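Local structure of chitosanase (Bacillus subtilis subsp. subtilis str. 168, 7C6D) at residues D52-V57 against K71-L76; N67-Y72 against S95-L100. The protein hydrolyses beta-1,4 linkages between glucosamine residues within chitosan chains, and probably helps in defence against fungi by degrading their cell wall chitosan. The protein carries 1 engineered substitution. One frame throughout, in Å; residues are numbered along the deposited sequence. Where two conformers were deposited one is given.

Contact 1. Residues D52-V57 against K71-L76; sequences DALEVV and KYLPEL. With GCS (2-amino-2-deoxy-beta-D-glucopyranose), chain B.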
ATOM      1  N   ASP A  52     -10.585   5.992   0.337  1.00  9.25           N
ATOM      2  CA  ASP A  52      -9.502   6.554   1.133  1.00  9.32           C
ATOM      3  C   ASP A  52      -8.997   7.904   0.633  1.00  9.51           C
ATOM      4  O   ASP A  52      -8.502   8.698   1.438  1.00 10.47           O
ATOM      5  CB  ASP A  52      -8.377   5.539   1.384  1.00  9.82           C
ATOM      6  CG  ASP A  52      -7.791   4.954   0.116  1.00  9.42           C
ATOM      7  OD1 ASP A  52      -8.449   4.991  -0.952  1.00 10.31           O
ATOM      8  OD2 ASP A  52      -6.652   4.423   0.213  1.00 10.09           O
ATOM      9  N   ALA A  53      -9.121   8.213  -0.664  1.00  8.97           N
ATOM     10  CA  ALA A  53      -8.858   9.587  -1.089  1.00  9.61           C
ATOM     11  C   ALA A  53      -9.843  10.552  -0.429  1.00  9.61           C
ATOM     12  O   ALA A  53      -9.465  11.658  -0.019  1.00  9.90           O
ATOM     13  CB  ALA A  53      -8.896   9.710  -2.614  1.00  9.68           C
ATOM     14  N   LEU A  54     -11.110  10.144  -0.309  1.00  9.49           N
ATOM     15  CA  LEU A  54     -12.085  10.926   0.441  1.00  8.59           C
ATOM     16  C   LEU A  54     -11.592  11.199   1.855  1.00  8.77           C
ATOM     17  O   LEU A  54     -11.650  12.337   2.332  1.00  9.37           O
ATOM     18  CB  LEU A  54     -13.417  10.176   0.484  1.00  8.66           C
ATOM     19  CG  LEU A  54     -14.466  10.727   1.463  1.00  9.20           C
ATOM     20  CD1 LEU A  54     -14.912  12.148   1.107  1.00 10.40           C
ATOM     21  CD2 LEU A  54     -15.660   9.776   1.562  1.00 10.77           C
ATOM     22  N   GLU A  55     -11.086  10.164   2.536  1.00  8.82           N
ATOM     23  CA  GLU A  55     -10.617  10.349   3.907  1.00  8.89           C
ATOM     24  C   GLU A  55      -9.470  11.349   3.976  1.00  9.98           C
ATOM     25  O   GLU A  55      -9.431  12.183   4.889  1.00 10.26           O
ATOM     26  CB  GLU A  55     -10.227   9.009   4.532  1.00  9.55           C
ATOM     27  CG  GLU A  55     -11.407   8.059   4.707  1.00 11.09           C
ATOM     28  CD  GLU A  55     -11.129   6.988   5.752  1.00 13.75           C
ATOM     29  OE1 GLU A  55     -10.703   7.343   6.866  1.00 14.85           O
ATOM     30  OE2 GLU A  55     -11.326   5.791   5.462  1.00 16.26           O
ATOM     31  N   VAL A  56      -8.530  11.293   3.024  1.00  9.88           N
ATOM     32  CA  VAL A  56      -7.455  12.284   3.003  1.00  9.65           C
ATOM     33  C   VAL A  56      -8.026  13.694   2.909  1.00  8.95           C
ATOM     34  O   VAL A  56      -7.615  14.597   3.648  1.00  9.40           O
ATOM     35  CB  VAL A  56      -6.460  12.003   1.865  1.00  9.25           C
ATOM     36  CG1 VAL A  56      -5.477  13.167   1.739  1.00 10.55           C
ATOM     37  CG2 VAL A  56      -5.729  10.687   2.118  1.00 10.69           C
ATOM     38  N   VAL A  57      -8.984  13.909   2.000  1.00  8.53           N
ATOM     39  CA  VAL A  57      -9.539  15.250   1.844  1.00  8.62           C
ATOM     40  C   VAL A  57     -10.322  15.669   3.087  1.00  8.93           C
ATOM     41  O   VAL A  57     -10.258  16.829   3.504  1.00  9.63           O
ATOM     42  CB  VAL A  57     -10.350  15.374   0.539  1.00  8.44           C
ATOM     43  CG1 VAL A  57     -10.919  16.785   0.400  1.00  9.13           C
ATOM     44  CG2 VAL A  57      -9.450  15.062  -0.660  1.00  9.72           C
ATOM     45  N   LYS A  71     -14.086  21.726  -2.249  1.00  9.38           N
ATOM     46  CA  LYS A  71     -15.228  21.697  -3.157  1.00  8.77           C
ATOM     47  C   LYS A  71     -15.436  20.333  -3.797  1.00  8.53           C
ATOM     48  O   LYS A  71     -16.524  20.077  -4.327  1.00 10.22           O
ATOM     49  CB  LYS A  71     -15.095  22.773  -4.235  1.00  9.03           C
ATOM     50  CG  LYS A  71     -14.069  22.450  -5.304  1.00  9.80           C
ATOM     51  CD  LYS A  71     -14.217  23.390  -6.496  1.00 11.27           C
ATOM     52  CE  LYS A  71     -13.431  22.903  -7.706  1.00 12.27           C
ATOM     53  NZ  LYS A  71     -13.722  23.714  -8.915  1.00 14.55           N
ATOM     54  N   TYR A  72     -14.430  19.454  -3.765  1.00  8.42           N
ATOM     55  CA  TYR A  72     -14.576  18.121  -4.325  1.00  8.30           C
ATOM     56  C   TYR A  72     -15.215  17.136  -3.363  1.00  8.51           C
ATOM     57  O   TYR A  72     -15.519  16.013  -3.782  1.00  9.14           O
ATOM     58  CB  TYR A  72     -13.220  17.574  -4.788  1.00  8.63           C
ATOM     59  CG  TYR A  72     -12.601  18.418  -5.865  1.00  9.06           C
ATOM     60  CD1 TYR A  72     -13.038  18.329  -7.176  1.00  9.22           C
ATOM     61  CD2 TYR A  72     -11.592  19.326  -5.571  1.00  9.85           C
ATOM     62  CE1 TYR A  72     -12.480  19.114  -8.172  1.00  9.44           C
ATOM     63  CE2 TYR A  72     -11.028  20.117  -6.558  1.00 10.41           C
ATOM     64  CZ  TYR A  72     -11.473  20.005  -7.857  1.00  9.45           C
ATOM     65  OH  TYR A  72     -10.911  20.799  -8.826  1.00 10.49           O
ATOM     66  N   LEU A  73     -15.432  17.522  -2.098  1.00  9.27           N
ATOM     67  CA  LEU A  73     -15.964  16.568  -1.127  1.00  9.28           C
ATOM     68  C   LEU A  73     -17.298  15.962  -1.539  1.00  9.43           C
ATOM     69  O   LEU A  73     -17.446  14.736  -1.395  1.00  9.91           O
ATOM     70  CB  LEU A  73     -16.022  17.183   0.280  1.00  9.52           C
ATOM     71  CG  LEU A  73     -14.685  17.213   1.027  1.00 10.04           C
ATOM     72  CD1 LEU A  73     -14.807  18.109   2.252  1.00 11.17           C
ATOM     73  CD2 LEU A  73     -14.223  15.804   1.420  1.00 10.55           C
ATOM     74  N   PRO A  74     -18.283  16.711  -2.050  1.00  8.90           N
ATOM     75  CA  PRO A  74     -19.546  16.044  -2.416  1.00  8.80           C
ATOM     76  C   PRO A  74     -19.373  14.974  -3.478  1.00  9.23           C
ATOM     77  O   PRO A  74     -19.957  13.889  -3.361  1.00 10.19           O
ATOM     78  CB  PRO A  74     -20.448  17.202  -2.859  1.00  9.46           C
ATOM     79  CG  PRO A  74     -19.908  18.382  -2.111  1.00  9.56           C
ATOM     80  CD  PRO A  74     -18.411  18.182  -2.113  1.00  9.18           C
ATOM     81  N   GLU A  75     -18.560  15.237  -4.496  1.00  8.84           N
ATOM     82  CA  GLU A  75     -18.325  14.213  -5.504  1.00  8.56           C
ATOM     83  C   GLU A  75     -17.493  13.064  -4.945  1.00  8.79           C
ATOM     84  O   GLU A  75     -17.807  11.896  -5.192  1.00  9.26           O
ATOM     85  CB  GLU A  75     -17.667  14.822  -6.741  1.00  9.58           C
ATOM     86  CG  GLU A  75     -17.334  13.811  -7.829  1.00 10.39           C
ATOM     87  CD  GLU A  75     -18.557  13.229  -8.521  1.00 10.91           C
ATOM     88  OE1 GLU A  75     -19.689  13.715  -8.316  1.00 12.28           O
ATOM     89  OE2 GLU A  75     -18.384  12.260  -9.276  1.00 11.83           O
ATOM     90  N   LEU A  76     -16.440  13.369  -4.177  1.00  8.43           N
ATOM     91  CA  LEU A  76     -15.650  12.297  -3.573  1.00  8.63           C
ATOM     92  C   LEU A  76     -16.521  11.414  -2.686  1.00  8.33           C
ATOM     93  O   LEU A  76     -16.360  10.185  -2.654  1.00  8.67           O
ATOM     94  CB  LEU A  76     -14.505  12.894  -2.757  1.00  8.53           C
ATOM     95  CG  LEU A  76     -13.399  13.570  -3.580  1.00  8.68           C
ATOM     96  CD1 LEU A  76     -12.462  14.346  -2.680  1.00  9.89           C
ATOM     97  CD2 LEU A  76     -12.612  12.555  -4.411  1.00  9.85           C
TER
HETATM   98  C1  GCS B   4      -5.669   0.421  -2.863  1.00 10.75           C
HETATM   99  C2  GCS B   4      -6.584   1.421  -2.172  1.00 10.02           C
HETATM  100  C3  GCS B   4      -7.322   0.734  -1.023  1.00 10.86           C
HETATM  101  C4  GCS B   4      -8.071  -0.507  -1.524  1.00 11.49           C
HETATM  102  C5  GCS B   4      -7.081  -1.387  -2.298  1.00 11.16           C
HETATM  103  C6  GCS B   4      -7.705  -2.629  -2.922  1.00 10.50           C
HETATM  104  N2  GCS B   4      -5.821   2.554  -1.676  1.00 10.49           N
HETATM  105  O3  GCS B   4      -8.224   1.676  -0.428  1.00 11.85           O
HETATM  106  O4  GCS B   4      -8.661  -1.313  -0.575  1.00 12.19           O
HETATM  107  O5  GCS B   4      -6.480  -0.646  -3.360  1.00 10.96           O
HETATM  108  O6  GCS B   4      -8.691  -2.251  -3.894  1.00 12.16           O
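Leu73 meets helix 52-63 through one branch: its CD2 lies 3.6 Å from Val57 CG1 and 3.7 Å from Leu54 CD1, between the two side chains. Its chain runs at about a right angle to that of Leu54 but slides past Val57 in the opposite direction. One turn on, Leu76 takes these relations the other way round, crossing Val57 at about a right angle and running antiparallel to Leu54. Its CD1 packs 3.7 Å from Val57 CG2, and its CB is 4.0 Å from Leu54 CD1. With chi1 near 180°, Val57 turns CG1 to Leu73 and CG2 to Leu76, one methyl for each leucine. The contact thus joins two consecutive helices of a glycosyl hydrolase family 46 enzyme, a family of the lysozyme clan, through four apolar side chains and no hydrogen bond; the CA atoms of Leu54 and Leu76 come within 5.5 Å. At the start of helix 52-63, Asp52 OD2 accepts a 2.8 Å hydrogen bond from N2 of a bound glucosamine. The carboxylate is held from both oxygens: OD2 also pairs with Tyr118 OH, while OD1 pairs with Thr47 N and Thr50 OG1. This acid could stabilise a protonated sugar amine.

Contact 2. Residues N67-Y72 against S95-L100; sequences NKLKKY and SAWKSL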
ATOM      1  N   ASN A  67      -9.933  24.765   2.016  1.00  9.28           N
ATOM      2  CA  ASN A  67      -8.779  24.536   1.162  1.00  9.07           C
ATOM      3  C   ASN A  67      -9.233  24.280  -0.278  1.00  8.59           C
ATOM      4  O   ASN A  67     -10.428  24.196  -0.578  1.00  9.59           O
ATOM      5  CB  ASN A  67      -7.967  23.373   1.713  1.00  9.23           C
ATOM      6  CG  ASN A  67      -8.756  22.075   1.687  1.00  8.96           C
ATOM      7  OD1 ASN A  67      -8.948  21.479   0.623  1.00  9.92           O
ATOM      8  ND2 ASN A  67      -9.260  21.654   2.840  1.00 10.00           N
ATOM      9  N   LYS A  68      -8.261  24.129  -1.185  1.00  8.57           N
ATOM     10  CA  LYS A  68      -8.574  24.006  -2.604  1.00  8.89           C
ATOM     11  C   LYS A  68      -9.255  22.693  -2.968  1.00  8.67           C
ATOM     12  O   LYS A  68      -9.800  22.586  -4.072  1.00 10.42           O
ATOM     13  CB  LYS A  68      -7.308  24.161  -3.457  1.00  9.83           C
ATOM     14  CG  LYS A  68      -6.378  22.963  -3.435  1.00  9.95           C
ATOM     15  CD  LYS A  68      -5.137  23.220  -4.278  1.00 10.34           C
ATOM     16  CE  LYS A  68      -4.197  24.183  -3.591  1.00 11.85           C
ATOM     17  NZ  LYS A  68      -3.120  24.623  -4.529  1.00 13.17           N
ATOM     18  N   LEU A  69      -9.217  21.692  -2.094  1.00  8.43           N
ATOM     19  CA  LEU A  69      -9.880  20.421  -2.370  1.00  8.68           C
ATOM     20  C   LEU A  69     -11.266  20.303  -1.749  1.00  9.09           C
ATOM     21  O   LEU A  69     -11.998  19.359  -2.083  1.00  9.08           O
ATOM     22  CB  LEU A  69      -9.014  19.244  -1.901  1.00  9.87           C
ATOM     23  CG  LEU A  69      -7.645  19.129  -2.580  1.00  9.87           C
ATOM     24  CD1 LEU A  69      -6.817  18.038  -1.927  1.00 10.26           C
ATOM     25  CD2 LEU A  69      -7.783  18.869  -4.072  1.00 11.72           C
ATOM     26  N   LYS A  70     -11.646  21.234  -0.870  1.00  8.70           N
ATOM     27  CA  LYS A  70     -12.926  21.137  -0.173  1.00  9.42           C
ATOM     28  C   LYS A  70     -14.094  20.977  -1.138  1.00  8.72           C
ATOM     29  O   LYS A  70     -15.007  20.177  -0.891  1.00  9.64           O
ATOM     30  CB  LYS A  70     -13.148  22.364   0.706  1.00  9.84           C
ATOM     31  CG  LYS A  70     -14.549  22.422   1.295  1.00  9.88           C
ATOM     32  CD  LYS A  70     -14.853  23.732   2.005  1.00 10.64           C
ATOM     33  CE  LYS A  70     -16.281  23.721   2.527  1.00 10.81           C
ATOM     34  NZ  LYS A  70     -16.647  25.018   3.166  1.00 12.24           N
ATOM     35  N   LYS A  71     -14.086  21.726  -2.249  1.00  9.38           N
ATOM     36  CA  LYS A  71     -15.228  21.697  -3.157  1.00  8.77           C
ATOM     37  C   LYS A  71     -15.436  20.333  -3.797  1.00  8.53           C
ATOM     38  O   LYS A  71     -16.524  20.077  -4.327  1.00 10.22           O
ATOM     39  CB  LYS A  71     -15.095  22.773  -4.235  1.00  9.03           C
ATOM     40  CG  LYS A  71     -14.069  22.450  -5.304  1.00  9.80           C
ATOM     41  CD  LYS A  71     -14.217  23.390  -6.496  1.00 11.27           C
ATOM     42  CE  LYS A  71     -13.431  22.903  -7.706  1.00 12.27           C
ATOM     43  NZ  LYS A  71     -13.722  23.714  -8.915  1.00 14.55           N
ATOM     44  N   TYR A  72     -14.430  19.454  -3.765  1.00  8.42           N
ATOM     45  CA  TYR A  72     -14.576  18.121  -4.325  1.00  8.30           C
ATOM     46  C   TYR A  72     -15.215  17.136  -3.363  1.00  8.51           C
ATOM     47  O   TYR A  72     -15.519  16.013  -3.782  1.00  9.14           O
ATOM     48  CB  TYR A  72     -13.220  17.574  -4.788  1.00  8.63           C
ATOM     49  CG  TYR A  72     -12.601  18.418  -5.865  1.00  9.06           C
ATOM     50  CD1 TYR A  72     -13.038  18.329  -7.176  1.00  9.22           C
ATOM     51  CD2 TYR A  72     -11.592  19.326  -5.571  1.00  9.85           C
ATOM     52  CE1 TYR A  72     -12.480  19.114  -8.172  1.00  9.44           C
ATOM     53  CE2 TYR A  72     -11.028  20.117  -6.558  1.00 10.41           C
ATOM     54  CZ  TYR A  72     -11.473  20.005  -7.857  1.00  9.45           C
ATOM     55  OH  TYR A  72     -10.911  20.799  -8.826  1.00 10.49           O
ATOM     56  N   SER A  95      -4.804  18.114 -10.733  0.52 10.56           N
ATOM     57  CA  SER A  95      -3.847  19.215 -10.685  0.52 11.09           C
ATOM     58  C   SER A  95      -3.790  19.839  -9.298  0.52 10.98           C
ATOM     59  O   SER A  95      -2.710  20.203  -8.822  0.52 11.39           O
ATOM     60  CB  SER A  95      -4.211  20.269 -11.730  0.52 12.86           C
ATOM     61  OG  SER A  95      -3.224  21.280 -11.779  0.52 15.74           O
ATOM     62  N   ALA A  96      -4.939  19.966  -8.632  1.00 10.18           N
ATOM     63  CA  ALA A  96      -4.955  20.541  -7.291  1.00 10.23           C
ATOM     64  C   ALA A  96      -4.218  19.644  -6.305  1.00  9.99           C
ATOM     65  O   ALA A  96      -3.425  20.124  -5.485  1.00 10.09           O
ATOM     66  CB  ALA A  96      -6.399  20.779  -6.843  1.00 11.47           C
ATOM     67  N   TRP A  97      -4.471  18.338  -6.371  1.00  9.83           N
ATOM     68  CA  TRP A  97      -3.759  17.412  -5.501  1.00  9.48           C
ATOM     69  C   TRP A  97      -2.257  17.507  -5.736  1.00  9.98           C
ATOM     70  O   TRP A  97      -1.476  17.650  -4.789  1.00 10.59           O
ATOM     71  CB  TRP A  97      -4.278  15.991  -5.747  1.00  9.76           C
ATOM     72  CG  TRP A  97      -3.660  14.941  -4.855  1.00  9.41           C
ATOM     73  CD1 TRP A  97      -2.342  14.555  -4.815  1.00 10.20           C
ATOM     74  CD2 TRP A  97      -4.341  14.136  -3.882  1.00  9.46           C
ATOM     75  NE1 TRP A  97      -2.166  13.577  -3.860  1.00 10.01           N
ATOM     76  CE2 TRP A  97      -3.377  13.305  -3.272  1.00  9.47           C
ATOM     77  CE3 TRP A  97      -5.669  14.061  -3.447  1.00  9.22           C
ATOM     78  CZ2 TRP A  97      -3.704  12.402  -2.266  1.00  9.94           C
ATOM     79  CZ3 TRP A  97      -5.991  13.157  -2.457  1.00 10.09           C
ATOM     80  CH2 TRP A  97      -5.012  12.342  -1.873  1.00  9.81           C
ATOM     81  N   LYS A  98      -1.837  17.459  -7.002  1.00 10.17           N
ATOM     82  CA  LYS A  98      -0.410  17.542  -7.302  1.00 10.99           C
ATOM     83  C   LYS A  98       0.204  18.842  -6.786  1.00 11.11           C
ATOM     84  O   LYS A  98       1.349  18.851  -6.312  1.00 12.92           O
ATOM     85  CB  LYS A  98      -0.181  17.395  -8.804  1.00 12.84           C
ATOM     86  CG  LYS A  98       1.292  17.371  -9.175  1.00 15.73           C
ATOM     87  CD  LYS A  98       1.499  17.291 -10.675  1.00 18.91           C
ATOM     88  CE  LYS A  98       2.981  17.365 -11.008  1.00 22.24           C
ATOM     89  NZ  LYS A  98       3.257  17.298 -12.471  1.00 24.56           N
ATOM     90  N   SER A  99      -0.549  19.946  -6.844  1.00 10.53           N
ATOM     91  CA  SER A  99      -0.021  21.234  -6.409  1.00 11.05           C
ATOM     92  C   SER A  99       0.305  21.248  -4.926  1.00 11.55           C
ATOM     93  O   SER A  99       1.080  22.104  -4.482  1.00 12.69           O
ATOM     94  CB  SER A  99      -1.023  22.347  -6.719  1.00 11.38           C
ATOM     95  OG  SER A  99      -2.085  22.370  -5.768  1.00 11.21           O
ATOM     96  N   LEU A 100      -0.255  20.314  -4.161  1.00 10.80           N
ATOM     97  CA  LEU A 100      -0.023  20.222  -2.727  1.00 10.82           C
ATOM     98  C   LEU A 100       1.053  19.200  -2.367  1.00 11.68           C
ATOM     99  O   LEU A 100       1.200  18.866  -1.186  1.00 12.20           O
ATOM    100  CB  LEU A 100      -1.339  19.901  -2.019  1.00 11.10           C
ATOM    101  CG  LEU A 100      -2.364  21.036  -2.048  1.00 11.70           C
ATOM    102  CD1 LEU A 100      -3.741  20.486  -1.701  1.00 12.46           C
ATOM    103  CD2 LEU A 100      -1.933  22.135  -1.079  1.00 11.96           C
TER
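Two torsions bring Lys68 NZ to Ser99 OG: chi1 of 74° sets the lysine CG between its own backbone N and carbonyl carbon, and a bend at chi3 curls the chain over Ala96 to Ser99. The resulting hydrogen bond, NZ to OG, is 2.8 Å long. Ser99 passes the interaction on, since its hydroxyl donates to Ala96 O one turn back in the helix, with OG and O 2.6 Å apart and a C=O...donor angle of 126°. The hydroxyl thus donates to the helix backbone and accepts from the lysine ammonium. The aliphatic part of the lysine is used as well: CD lies 3.8 Å from Ala96 CB, and the chain slides past Leu100 in the opposite direction.

The contact joins the linker between helices 52-63 and 73-82 to the end of helix 93-99. Asn67 to Lys70 form a type I beta turn, and Asn67 OD1 accepts from Leu69 N at 2.7 Å, an Asx turn with an N-H...O angle of 140°. Asn67 ND2 is tied back to Val64 O and Thr61 OG1, so both ends of the amide are used in shaping this bend.

Leu69 forms the apolar half. Its CD2 packs 3.6 Å from Ala96 CB, while CD1 meets Leu100 CD1 at 3.9 Å as the two leucines reach toward each other tip to tip. The same CD1 approaches Trp97 CE3 obliquely, at 4.4 Å. Trp97, whose CB points away from the linker, sends its indole toward the interior, where NE1 bonds to Tyr27 O and the ring meets Phe106 edge-to-face.

Overall arrangement
Contact 1 and contact 2 overlap along the chain, sharing Lys71 and Tyr72, and their centres lie about 10 Å apart on the same side of the chain's centre. They also touch directly: Val56 CG1 is 3.7 Å from Trp97 CH2, and Val57 CG1 is 3.7 Å from Leu69 O, so helix 52-63, one side of contact 1, also packs against both segments of contact 2. Tyr72 adds a further tie, its ring meeting Phe93 edge-to-face and its OH bonding to Lys91 O. Contact 1 reaches the glycan pocket itself through Asp52. Contact 2 stays farther back: the Trp97 side chain is about 10 Å from a bound glucosamine and about 12 Å from that of Ala19, the engineered replacement at the predicted proton-donor position.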